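Local coordinates for pilotin OutS (Dickeya dadantii, PDB 3UTK), which interacts with the secretin OutD as the lipoprotein pilotin of the type II secretion system that exports pectate lyases and cellulases across the outer membrane, at residues A[52-57]-A[120-125]. Numbering follows the deposited sequence.
Sequences AASKYL and RTMTPF
Met122 reaches from the break between helices 111-121 and 123-131 onto the side of helix 40-60, where its side chain meets Leu57, Ala53 and Ser54 in turn. Met122 CB lies 4.2 Å from Leu57 CD1, where the two side chains cross obliquely. Beyond CG the chain bends twice, at chi2 (-78°) and again at chi3 (-67°), so it curls rather than running out straight. Met122 SD comes to 4.0 Å from Ala53 CB. The terminal Met122 CE sits 3.9 Å from Ala53 CB and touches Ser54 OG at 3.3 Å. OutS is an all-helical fold of nested, perpendicular hairpins, and this buried contact joins the first long helix to the turn between the last two. Phe118 of helix 111-121 also packs on Ala53 and Leu57, while Leu126 of helix 123-131 touches Ser54 and Leu57. Ser54 OG keeps its polar partner within its own helix, a hydrogen bond to Leu50 O; chi1 of -63° sets it beside its own backbone N. Ser54 OG also lies in the plane of the Phe125 ring, at the edge, 3.3 Å from both Phe125 CD2 and Phe125 CE2. The Phe125 ring also packs on Thr75, Ala76 and Val79 of helix 69-82.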
loop_
_atom_site.group_PDB
_atom_site.type_symbol
_atom_site.label_atom_id
_atom_site.label_comp_id
_atom_site.label_asym_id
_atom_site.label_seq_id
_atom_site.Cartn_x
_atom_site.Cartn_y
_atom_site.Cartn_z
ATOM N N ALA A 52 2.116 -1.281 -1.581
ATOM C CA ALA A 52 3.099 -2.365 -1.540
ATOM C C ALA A 52 2.962 -3.231 -0.292
ATOM O O ALA A 52 3.024 -4.458 -0.371
ATOM C CB ALA A 52 4.508 -1.807 -1.622
ATOM N N ALA A 53 2.798 -2.590 0.858
ATOM C CA ALA A 53 2.630 -3.316 2.119
ATOM C C ALA A 53 1.341 -4.145 2.101
ATOM O O ALA A 53 1.306 -5.272 2.582
ATOM C CB ALA A 53 2.631 -2.350 3.299
ATOM N N SER A 54 0.276 -3.564 1.553
ATOM C CA SER A 54 -0.981 -4.277 1.419
ATOM C C SER A 54 -0.875 -5.497 0.504
ATOM O O SER A 54 -1.401 -6.544 0.835
ATOM C CB SER A 54 -2.083 -3.344 0.922
ATOM O OG SER A 54 -2.313 -2.308 1.861
ATOM N N LYS A 55 -0.232 -5.360 -0.658
ATOM C CA LYS A 55 -0.052 -6.514 -1.543
ATOM C C LYS A 55 0.821 -7.570 -0.853
ATOM O O LYS A 55 0.584 -8.766 -0.984
ATOM C CB LYS A 55 0.555 -6.098 -2.891
ATOM C CG LYS A 55 0.732 -7.259 -3.869
ATOM C CD LYS A 55 1.194 -6.806 -5.249
ATOM C CE LYS A 55 1.248 -7.987 -6.212
ATOM N NZ LYS A 55 1.356 -7.550 -7.632
ATOM N N TYR A 56 1.840 -7.122 -0.128
ATOM C CA TYR A 56 2.688 -8.043 0.628
ATOM C C TYR A 56 1.849 -8.866 1.617
ATOM O O TYR A 56 2.033 -10.075 1.758
ATOM C CB TYR A 56 3.822 -7.284 1.343
ATOM C CG TYR A 56 4.854 -8.182 1.985
ATOM C CD1 TYR A 56 4.613 -8.785 3.215
ATOM C CD2 TYR A 56 6.079 -8.411 1.370
ATOM C CE1 TYR A 56 5.562 -9.609 3.801
ATOM C CE2 TYR A 56 7.029 -9.233 1.951
ATOM C CZ TYR A 56 6.767 -9.826 3.160
ATOM O OH TYR A 56 7.715 -10.648 3.728
ATOM N N LEU A 57 0.896 -8.224 2.279
ATOM C CA LEU A 57 0.063 -8.950 3.224
ATOM C C LEU A 57 -0.794 -9.974 2.485
ATOM O O LEU A 57 -0.895 -11.122 2.904
ATOM C CB LEU A 57 -0.831 -8.007 4.034
ATOM C CG LEU A 57 -0.175 -7.195 5.158
ATOM C CD1 LEU A 57 -1.157 -6.182 5.776
ATOM C CD2 LEU A 57 0.379 -8.111 6.256
ATOM N N ARG A 120 0.494 -5.900 12.414
ATOM C CA ARG A 120 0.381 -5.066 13.606
ATOM C C ARG A 120 0.028 -3.618 13.285
ATOM O O ARG A 120 -0.790 -3.030 13.982
ATOM C CB ARG A 120 1.671 -5.109 14.438
ATOM C CG ARG A 120 1.584 -4.332 15.754
ATOM C CD ARG A 120 2.928 -4.298 16.477
ATOM N NE ARG A 120 3.151 -3.026 17.161
ATOM C CZ ARG A 120 4.170 -2.205 16.915
ATOM N NH1 ARG A 120 5.083 -2.517 15.996
ATOM N NH2 ARG A 120 4.278 -1.070 17.593
ATOM N N THR A 121 0.610 -3.062 12.218
ATOM C CA THR A 121 0.573 -1.609 12.009
ATOM C C THR A 121 -0.386 -1.109 10.930
ATOM O O THR A 121 -0.652 0.087 10.854
ATOM C CB THR A 121 1.964 -1.066 11.613
ATOM O OG1 THR A 121 2.339 -1.625 10.345
ATOM C CG2 THR A 121 3.017 -1.431 12.664
ATOM N N MET A 122 -0.895 -2.003 10.089
ATOM C CA MET A 122 -1.606 -1.565 8.886
ATOM C C MET A 122 -3.116 -1.413 9.069
ATOM O O MET A 122 -3.826 -1.068 8.125
ATOM C CB MET A 122 -1.305 -2.511 7.713
ATOM C CG MET A 122 0.089 -2.337 7.108
ATOM S SD MET A 122 0.152 -0.881 6.036
ATOM C CE MET A 122 -0.933 -1.387 4.697
ATOM N N THR A 123 -3.610 -1.653 10.278
ATOM C CA THR A 123 -5.057 -1.615 10.515
ATOM C C THR A 123 -5.815 -0.399 9.934
ATOM O O THR A 123 -6.860 -0.570 9.318
ATOM C CB THR A 123 -5.402 -1.754 12.010
ATOM O OG1 THR A 123 -4.827 -2.961 12.525
ATOM C CG2 THR A 123 -6.907 -1.804 12.197
ATOM N N PRO A 124 -5.314 0.831 10.150
ATOM C CA PRO A 124 -6.070 1.974 9.615
ATOM C C PRO A 124 -6.253 1.937 8.092
ATOM O O PRO A 124 -7.321 2.306 7.586
ATOM C CB PRO A 124 -5.221 3.182 10.036
ATOM C CG PRO A 124 -4.484 2.708 11.254
ATOM C CD PRO A 124 -4.176 1.263 10.981
ATOM N N PHE A 125 -5.236 1.493 7.364
ATOM C CA PHE A 125 -5.355 1.433 5.913
ATOM C C PHE A 125 -6.255 0.269 5.493
ATOM O O PHE A 125 -7.066 0.409 4.583
ATOM C CB PHE A 125 -3.982 1.340 5.247
ATOM C CG PHE A 125 -4.014 1.552 3.760
ATOM C CD1 PHE A 125 -4.366 2.778 3.228
ATOM C CD2 PHE A 125 -3.696 0.517 2.895
ATOM C CE1 PHE A 125 -4.392 2.970 1.852
ATOM C CE2 PHE A 125 -3.721 0.700 1.524
ATOM C CZ PHE A 125 -4.071 1.926 1.001
#